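Local structure of DPS Protein (Brevibacillus brevis, 1N1Q) at residues A[18-23]-A[54-59]; A[29-34]-A[48-53]. The protein probably protects DNA during starvation by oxidising iron(II) with hydrogen peroxide and storing it as a ferric mineral inside a hollow shell of twelve subunits. All blocks are in the same frame, centred on the assembly; numbering follows the deposited sequence.

Contact 1: A[18-23]-A[54-59]; sequences ANWVVL and SGHIDT. With FEO (mu-oxo-diiron), chain E.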
ATOM      1  N   ALA A  18     -10.877  27.404   1.080  1.00 12.27           N
ATOM      2  CA  ALA A  18      -9.683  28.074   1.580  1.00 12.92           C
ATOM      3  C   ALA A  18      -9.679  28.096   3.108  1.00 12.84           C
ATOM      4  O   ALA A  18      -8.648  27.837   3.736  1.00 12.78           O
ATOM      5  CB  ALA A  18      -9.614  29.499   1.032  1.00 13.00           C
ATOM      6  N   ASN A  19     -10.834  28.402   3.701  1.00 12.64           N
ATOM      7  CA  ASN A  19     -10.944  28.456   5.156  1.00 12.24           C
ATOM      8  C   ASN A  19     -10.617  27.119   5.798  1.00 11.75           C
ATOM      9  O   ASN A  19      -9.868  27.061   6.773  1.00 11.60           O
ATOM     10  CB  ASN A  19     -12.349  28.887   5.587  1.00 12.20           C
ATOM     11  CG  ASN A  19     -12.545  30.385   5.523  1.00 12.71           C
ATOM     12  OD1 ASN A  19     -11.584  31.142   5.615  1.00 13.04           O
ATOM     13  ND2 ASN A  19     -13.792  30.823   5.391  1.00 11.70           N
ATOM     14  N   TRP A  20     -11.183  26.044   5.258  1.00 11.49           N
ATOM     15  CA  TRP A  20     -10.944  24.721   5.811  1.00 11.41           C
ATOM     16  C   TRP A  20      -9.549  24.183   5.551  1.00 11.37           C
ATOM     17  O   TRP A  20      -9.052  23.349   6.315  1.00 11.64           O
ATOM     18  CB  TRP A  20     -12.020  23.743   5.329  1.00 11.60           C
ATOM     19  CG  TRP A  20     -13.304  23.957   6.066  1.00 11.24           C
ATOM     20  CD1 TRP A  20     -14.438  24.559   5.596  1.00 10.66           C
ATOM     21  CD2 TRP A  20     -13.546  23.667   7.446  1.00 11.16           C
ATOM     22  NE1 TRP A  20     -15.370  24.669   6.604  1.00 12.27           N
ATOM     23  CE2 TRP A  20     -14.847  24.130   7.751  1.00 11.76           C
ATOM     24  CE3 TRP A  20     -12.785  23.065   8.459  1.00 12.74           C
ATOM     25  CZ2 TRP A  20     -15.406  24.010   9.025  1.00 12.57           C
ATOM     26  CZ3 TRP A  20     -13.339  22.945   9.729  1.00 12.91           C
ATOM     27  CH2 TRP A  20     -14.637  23.418  10.001  1.00 12.84           C
ATOM     28  N   VAL A  21      -8.912  24.648   4.483  1.00 11.03           N
ATOM     29  CA  VAL A  21      -7.543  24.221   4.200  1.00 11.08           C
ATOM     30  C   VAL A  21      -6.673  24.863   5.279  1.00 11.16           C
ATOM     31  O   VAL A  21      -5.754  24.243   5.801  1.00 11.66           O
ATOM     32  CB  VAL A  21      -7.074  24.686   2.800  1.00 10.01           C
ATOM     33  CG1 VAL A  21      -5.610  24.291   2.566  1.00 10.89           C
ATOM     34  CG2 VAL A  21      -7.942  24.065   1.745  1.00  7.12           C
ATOM     35  N   VAL A  22      -6.983  26.108   5.619  1.00 11.91           N
ATOM     36  CA  VAL A  22      -6.247  26.807   6.672  1.00 12.15           C
ATOM     37  C   VAL A  22      -6.517  26.118   8.018  1.00 12.48           C
ATOM     38  O   VAL A  22      -5.587  25.826   8.778  1.00 11.32           O
ATOM     39  CB  VAL A  22      -6.679  28.299   6.776  1.00 12.22           C
ATOM     40  CG1 VAL A  22      -6.186  28.902   8.093  1.00 12.73           C
ATOM     41  CG2 VAL A  22      -6.120  29.086   5.597  1.00 13.69           C
ATOM     42  N   LEU A  23      -7.789  25.843   8.300  1.00 12.00           N
ATOM     43  CA  LEU A  23      -8.166  25.192   9.550  1.00 12.40           C
ATOM     44  C   LEU A  23      -7.588  23.790   9.719  1.00 12.06           C
ATOM     45  O   LEU A  23      -7.296  23.376  10.839  1.00 11.22           O
ATOM     46  CB  LEU A  23      -9.691  25.145   9.690  1.00 12.76           C
ATOM     47  CG  LEU A  23     -10.311  26.457  10.190  1.00 14.63           C
ATOM     48  CD1 LEU A  23     -11.818  26.437  10.008  1.00 16.91           C
ATOM     49  CD2 LEU A  23      -9.941  26.658  11.653  1.00 15.91           C
ATOM     50  N   SER A  54     -10.746  17.851   7.064  1.00 13.65           N
ATOM     51  CA  SER A  54     -10.313  17.106   5.895  1.00 14.99           C
ATOM     52  C   SER A  54     -11.530  16.707   5.052  1.00 14.30           C
ATOM     53  O   SER A  54     -11.478  16.724   3.819  1.00 14.63           O
ATOM     54  CB  SER A  54      -9.538  15.866   6.353  1.00 15.21           C
ATOM     55  OG  SER A  54      -9.083  15.097   5.258  1.00 21.35           O
ATOM     56  N   GLY A  55     -12.629  16.364   5.722  1.00 13.21           N
ATOM     57  CA  GLY A  55     -13.836  15.977   5.018  1.00 13.18           C
ATOM     58  C   GLY A  55     -14.513  17.154   4.333  1.00 12.93           C
ATOM     59  O   GLY A  55     -15.029  17.022   3.221  1.00 13.04           O
ATOM     60  N   HIS A  56     -14.520  18.307   4.991  1.00 12.65           N
ATOM     61  CA  HIS A  56     -15.130  19.500   4.414  1.00 13.27           C
ATOM     62  C   HIS A  56     -14.354  19.933   3.169  1.00 13.07           C
ATOM     63  O   HIS A  56     -14.952  20.305   2.158  1.00 12.83           O
ATOM     64  CB  HIS A  56     -15.153  20.653   5.426  1.00 13.50           C
ATOM     65  CG  HIS A  56     -15.932  20.354   6.674  1.00 14.50           C
ATOM     66  ND1 HIS A  56     -17.150  19.708   6.656  1.00 15.50           N
ATOM     67  CD2 HIS A  56     -15.679  20.642   7.973  1.00 15.53           C
ATOM     68  CE1 HIS A  56     -17.613  19.611   7.891  1.00 17.03           C
ATOM     69  NE2 HIS A  56     -16.741  20.170   8.709  1.00 13.88           N
ATOM     70  N   ILE A  57     -13.027  19.887   3.248  1.00 13.21           N
ATOM     71  CA  ILE A  57     -12.193  20.284   2.121  1.00 13.25           C
ATOM     72  C   ILE A  57     -12.596  19.546   0.856  1.00 13.42           C
ATOM     73  O   ILE A  57     -12.818  20.158  -0.191  1.00 13.11           O
ATOM     74  CB  ILE A  57     -10.698  19.966   2.366  1.00 13.72           C
ATOM     75  CG1 ILE A  57     -10.169  20.761   3.560  1.00 14.13           C
ATOM     76  CG2 ILE A  57      -9.880  20.273   1.093  1.00 14.20           C
ATOM     77  CD1 ILE A  57     -10.042  22.213   3.264  1.00 18.54           C
ATOM     78  N   ASP A  58     -12.678  18.225   0.960  1.00 13.21           N
ATOM     79  CA  ASP A  58     -13.019  17.394  -0.183  1.00 13.73           C
ATOM     80  C   ASP A  58     -14.451  17.579  -0.682  1.00 13.91           C
ATOM     81  O   ASP A  58     -14.675  17.685  -1.886  1.00 14.23           O
ATOM     82  CB  ASP A  58     -12.769  15.919   0.145  1.00 13.66           C
ATOM     83  CG  ASP A  58     -12.553  15.068  -1.102  1.00 14.41           C
ATOM     84  OD1 ASP A  58     -11.753  15.470  -1.961  1.00 15.44           O
ATOM     85  OD2 ASP A  58     -13.174  13.993  -1.213  1.00 12.68           O
ATOM     86  N   THR A  59     -15.420  17.629   0.227  1.00 14.28           N
ATOM     87  CA  THR A  59     -16.813  17.798  -0.190  1.00 15.71           C
ATOM     88  C   THR A  59     -17.036  19.162  -0.840  1.00 14.60           C
ATOM     89  O   THR A  59     -17.702  19.259  -1.874  1.00 13.99           O
ATOM     90  CB  THR A  59     -17.801  17.656   0.991  1.00 15.90           C
ATOM     91  OG1 THR A  59     -17.560  18.705   1.937  1.00 23.80           O
ATOM     92  CG2 THR A  59     -17.633  16.321   1.668  1.00 16.88           C
TER
HETATM   93 FE1  FEO E 516     -12.586  13.164  -3.204  1.00 15.94          FE
HETATM   94 FE2  FEO E 516     -15.009  10.910  -3.675  1.00 45.01          FE
HETATM   95  O   FEO E 516     -13.255  11.411  -2.915  1.00 17.18           O
HETATM   96  O   HOH W   1     -14.305   9.748  -5.391  1.00 38.80           O
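With CG anti to the carbonyl carbon in both Trp-20 (chi1 -76°) and His-56 (chi1 -60°), each side chain leans beside its own backbone N, and the two aromatic groups meet between helices 4-33 and 39-66. His-56 covers one face of the indole twice over. His-56 CB lies above the five-membered ring of Trp-20, 3.9 Å from its centroid and almost on the normal, a CH-pi contact. Further out, the imidazole turns its edge to the six-membered ring, His-56 CD2 coming to 3.5 Å from Trp-20 CZ2 with the planes at 54°. The axes of segments 18-23 and 54-59 run antiparallel, 8.8 Å apart at closest approach, as neighbouring helices of the ferritin-like four-helix bundle do. Leu-23 CD1 lies on the opposite face of the indole, while Phe-104 and Leu-107 of helix 93-120 and Leu-137 of helix 124-148 also touch Trp-20, which thereby joins all four long helices. Replacing this indole with the methyl of an alanine is likely to leave His-56 without the face it rests on and open a gap among these helices. One residue beyond Ile-57, Asp-58 turns outward from this interface, and its OD2 binds FE1 of the mu-oxo-diiron group at 2.2 Å.

Contact 2: A[29-34]-A[48-53]; sequences NFHWNV and ELYTEA. With FEO (mu-oxo-diiron), chain F.
An edge-to-face aromatic pair, His-31 with Tyr-50, makes this buried contact near the C-terminal end of helix 4-33, where it faces helix 39-66 beside a mu-oxo-diiron group. Tyr-50 presents the edge of its phenol ring: Tyr-50 CE2 sits over one face of the imidazole, 3.7 Å from His-31 CG, and the two planes stand at 87°, a T-shaped stack. The centroids of the His-31 and Tyr-50 rings are 5.1 Å apart. Two first torsions allow this meeting, the CA atoms of His-31 and Tyr-50 being 8.7 Å apart. His-31 has CG anti to its backbone N (chi1 173°), and Tyr-50 holds CG between backbone N and carbonyl carbon (chi1 69°), which carries the phenol toward helix 4-33. His-31 is gripped at both nitrogens: NE2 binds FE1 at 2.2 Å, and ND1 donates a hydrogen bond to the backbone carbonyl of His-43. The ring of His-43 also stacks with that of His-31, while Tyr-50 stacks in turn with His-28. Asp-58 and Glu-62 of the second subunit bind the same iron. At the end of the helix, Asn-33 ND2 donates to Asn-29 OD1 at 2.9 Å, approaching from above that carbonyl plane. Tyr-50 OH stays 3.9 Å from FE1, beyond coordinating distance, and so lines the pocket as a second-shell group. With one nitrogen on iron, the other on a carbonyl and a phenol edge against its face, the imidazole is probably held in one rotation, its NE2 directed at the metal.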
ATOM      1  N   ASN A  29      -2.133  22.366  14.505  1.00 13.08           N
ATOM      2  CA  ASN A  29      -1.285  23.210  15.346  1.00 13.19           C
ATOM      3  C   ASN A  29      -1.700  23.069  16.804  1.00 13.33           C
ATOM      4  O   ASN A  29      -0.872  22.833  17.676  1.00 13.69           O
ATOM      5  CB  ASN A  29      -1.397  24.676  14.915  1.00 12.38           C
ATOM      6  CG  ASN A  29      -0.425  25.581  15.651  1.00 13.20           C
ATOM      7  OD1 ASN A  29      -0.429  25.647  16.880  1.00 12.85           O
ATOM      8  ND2 ASN A  29       0.415  26.289  14.898  1.00  9.79           N
ATOM      9  N   PHE A  30      -2.995  23.202  17.059  1.00 13.23           N
ATOM     10  CA  PHE A  30      -3.528  23.086  18.407  1.00 13.42           C
ATOM     11  C   PHE A  30      -3.400  21.649  18.930  1.00 13.37           C
ATOM     12  O   PHE A  30      -3.106  21.420  20.113  1.00 12.02           O
ATOM     13  CB  PHE A  30      -4.990  23.547  18.420  1.00 13.54           C
ATOM     14  CG  PHE A  30      -5.166  25.015  18.109  1.00 13.55           C
ATOM     15  CD1 PHE A  30      -6.433  25.557  17.904  1.00 15.62           C
ATOM     16  CD2 PHE A  30      -4.061  25.862  18.034  1.00 14.58           C
ATOM     17  CE1 PHE A  30      -6.599  26.918  17.628  1.00 15.06           C
ATOM     18  CE2 PHE A  30      -4.214  27.222  17.760  1.00 15.60           C
ATOM     19  CZ  PHE A  30      -5.487  27.752  17.557  1.00 15.67           C
ATOM     20  N   HIS A  31      -3.610  20.688  18.036  1.00 13.11           N
ATOM     21  CA  HIS A  31      -3.506  19.265  18.363  1.00 13.34           C
ATOM     22  C   HIS A  31      -2.102  18.982  18.895  1.00 13.28           C
ATOM     23  O   HIS A  31      -1.919  18.268  19.882  1.00 13.60           O
ATOM     24  CB  HIS A  31      -3.760  18.461  17.087  1.00 13.75           C
ATOM     25  CG  HIS A  31      -3.527  16.984  17.217  1.00 14.12           C
ATOM     26  ND1 HIS A  31      -4.400  16.139  17.868  1.00 13.60           N
ATOM     27  CD2 HIS A  31      -2.548  16.196  16.713  1.00 13.40           C
ATOM     28  CE1 HIS A  31      -3.973  14.895  17.756  1.00 12.80           C
ATOM     29  NE2 HIS A  31      -2.850  14.901  17.060  1.00 12.89           N
ATOM     30  N   TRP A  32      -1.115  19.581  18.234  1.00 13.47           N
ATOM     31  CA  TRP A  32       0.287  19.401  18.587  1.00 13.48           C
ATOM     32  C   TRP A  32       0.793  20.206  19.782  1.00 13.52           C
ATOM     33  O   TRP A  32       1.466  19.678  20.656  1.00 13.27           O
ATOM     34  CB  TRP A  32       1.184  19.752  17.394  1.00 13.07           C
ATOM     35  CG  TRP A  32       0.968  18.908  16.175  1.00 13.02           C
ATOM     36  CD1 TRP A  32       0.664  17.576  16.148  1.00 11.87           C
ATOM     37  CD2 TRP A  32       1.086  19.323  14.807  1.00 11.57           C
ATOM     38  NE1 TRP A  32       0.582  17.135  14.852  1.00 11.45           N
ATOM     39  CE2 TRP A  32       0.837  18.185  14.005  1.00 12.14           C
ATOM     40  CE3 TRP A  32       1.377  20.544  14.180  1.00 13.30           C
ATOM     41  CZ2 TRP A  32       0.871  18.228  12.604  1.00 12.32           C
ATOM     42  CZ3 TRP A  32       1.409  20.591  12.785  1.00 12.77           C
ATOM     43  CH2 TRP A  32       1.156  19.436  12.012  1.00 13.37           C
ATOM     44  N   ASN A  33       0.460  21.488  19.817  1.00 14.04           N
ATOM     45  CA  ASN A  33       0.957  22.376  20.859  1.00 14.90           C
ATOM     46  C   ASN A  33       0.170  22.545  22.152  1.00 14.79           C
ATOM     47  O   ASN A  33       0.676  23.164  23.098  1.00 14.05           O
ATOM     48  CB  ASN A  33       1.224  23.755  20.249  1.00 14.78           C
ATOM     49  CG  ASN A  33       2.248  23.703  19.134  1.00 16.03           C
ATOM     50  OD1 ASN A  33       3.358  23.208  19.321  1.00 18.02           O
ATOM     51  ND2 ASN A  33       1.882  24.213  17.968  1.00 14.31           N
ATOM     52  N   VAL A  34      -1.043  22.007  22.220  1.00 14.56           N
ATOM     53  CA  VAL A  34      -1.818  22.145  23.444  1.00 14.50           C
ATOM     54  C   VAL A  34      -1.072  21.458  24.591  1.00 14.96           C
ATOM     55  O   VAL A  34      -0.327  20.503  24.377  1.00 13.67           O
ATOM     56  CB  VAL A  34      -3.220  21.509  23.297  1.00 14.31           C
ATOM     57  CG1 VAL A  34      -3.102  19.990  23.140  1.00 15.22           C
ATOM     58  CG2 VAL A  34      -4.085  21.855  24.509  1.00 14.50           C
ATOM     59  N   GLU A  48     -10.286  15.204  16.159  1.00 13.87           N
ATOM     60  CA  GLU A  48     -11.654  15.011  15.700  1.00 14.48           C
ATOM     61  C   GLU A  48     -12.014  16.142  14.732  1.00 13.44           C
ATOM     62  O   GLU A  48     -12.591  15.913  13.664  1.00 12.45           O
ATOM     63  CB  GLU A  48     -12.615  15.046  16.895  1.00 15.17           C
ATOM     64  CG  GLU A  48     -14.096  14.945  16.528  1.00 19.70           C
ATOM     65  CD  GLU A  48     -15.019  15.276  17.701  1.00 23.71           C
ATOM     66  OE1 GLU A  48     -14.595  15.127  18.871  1.00 26.72           O
ATOM     67  OE2 GLU A  48     -16.177  15.671  17.459  1.00 25.13           O
ATOM     68  N   LEU A  49     -11.654  17.365  15.114  1.00 12.84           N
ATOM     69  CA  LEU A  49     -11.952  18.537  14.299  1.00 12.70           C
ATOM     70  C   LEU A  49     -11.144  18.634  13.001  1.00 12.66           C
ATOM     71  O   LEU A  49     -11.696  19.005  11.968  1.00 12.96           O
ATOM     72  CB  LEU A  49     -11.793  19.818  15.137  1.00 12.56           C
ATOM     73  CG  LEU A  49     -12.775  19.935  16.318  1.00 12.70           C
ATOM     74  CD1 LEU A  49     -12.497  21.202  17.113  1.00 12.03           C
ATOM     75  CD2 LEU A  49     -14.212  19.934  15.799  1.00 14.99           C
ATOM     76  N   TYR A  50      -9.852  18.312  13.019  1.00 12.74           N
ATOM     77  CA  TYR A  50      -9.134  18.403  11.753  1.00 13.36           C
ATOM     78  C   TYR A  50      -9.550  17.262  10.831  1.00 13.38           C
ATOM     79  O   TYR A  50      -9.486  17.385   9.608  1.00 12.71           O
ATOM     80  CB  TYR A  50      -7.598  18.489  11.937  1.00 13.40           C
ATOM     81  CG  TYR A  50      -6.836  17.278  12.458  1.00 14.55           C
ATOM     82  CD1 TYR A  50      -6.816  16.067  11.762  1.00 16.13           C
ATOM     83  CD2 TYR A  50      -6.032  17.392  13.595  1.00 16.63           C
ATOM     84  CE1 TYR A  50      -6.006  15.003  12.187  1.00 15.81           C
ATOM     85  CE2 TYR A  50      -5.224  16.343  14.022  1.00 17.28           C
ATOM     86  CZ  TYR A  50      -5.211  15.159  13.317  1.00 17.79           C
ATOM     87  OH  TYR A  50      -4.391  14.139  13.745  1.00 20.07           O
ATOM     88  N   THR A  51     -10.012  16.162  11.413  1.00 13.62           N
ATOM     89  CA  THR A  51     -10.475  15.037  10.610  1.00 13.99           C
ATOM     90  C   THR A  51     -11.734  15.502   9.879  1.00 14.22           C
ATOM     91  O   THR A  51     -11.928  15.204   8.704  1.00 13.88           O
ATOM     92  CB  THR A  51     -10.796  13.813  11.489  1.00 14.30           C
ATOM     93  OG1 THR A  51      -9.594  13.374  12.143  1.00 13.63           O
ATOM     94  CG2 THR A  51     -11.359  12.679  10.641  1.00 14.96           C
ATOM     95  N   GLU A  52     -12.584  16.250  10.577  1.00 13.93           N
ATOM     96  CA  GLU A  52     -13.792  16.782   9.956  1.00 14.35           C
ATOM     97  C   GLU A  52     -13.383  17.817   8.905  1.00 13.64           C
ATOM     98  O   GLU A  52     -13.991  17.904   7.835  1.00 13.29           O
ATOM     99  CB  GLU A  52     -14.720  17.425  11.004  1.00 14.30           C
ATOM    100  CG  GLU A  52     -15.569  16.411  11.770  1.00 16.01           C
ATOM    101  CD  GLU A  52     -16.509  17.044  12.773  1.00 16.77           C
ATOM    102  OE1 GLU A  52     -16.607  18.288  12.817  1.00 18.16           O
ATOM    103  OE2 GLU A  52     -17.164  16.292  13.524  1.00 21.60           O
ATOM    104  N   ALA A  53     -12.343  18.592   9.208  1.00 13.38           N
ATOM    105  CA  ALA A  53     -11.850  19.612   8.285  1.00 13.48           C
ATOM    106  C   ALA A  53     -11.471  18.960   6.964  1.00 14.11           C
ATOM    107  O   ALA A  53     -11.823  19.448   5.883  1.00 13.64           O
ATOM    108  CB  ALA A  53     -10.637  20.319   8.882  1.00 13.51           C
TER
HETATM  109 FE1  FEO F 515      -1.551  13.353  16.236  1.00 15.42          FE
HETATM  110 FE2  FEO F 515      -1.610  10.669  18.185  1.00 39.20          FE
HETATM  111  O   FEO F 515      -2.605  11.800  16.804  1.00 14.19           O
HETATM  112  O   HOH W   2      -0.319  11.528  19.688  1.00 42.67           O

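Overall arrangement
Contacts 1 and 2 are two levels of one helix pair, 4-33 against 39-66, with centres 13 Å apart; they touch where Trp-20 CE3 meets Ala-53 CB at 3.5 Å. Along the chain, 29-34 and 48-53 both fall between 18-23 and 54-59. Each contact supplies one iron ligand to a ferroxidase centre at a twofold interface. Contact 2 gives His-31 to one mu-oxo-diiron group, whereas contact 1 gives Asp-58 to another, joined there by Glu-62 of the same chain and His-31 of the second subunit. Trp-32 NE1 also hydrogen-bonds Asp-58 OD1 of the second subunit, so contact 2 of one subunit lies against contact 1 of the other, and together with Glu-62 they furnish the protein ligands of FE1.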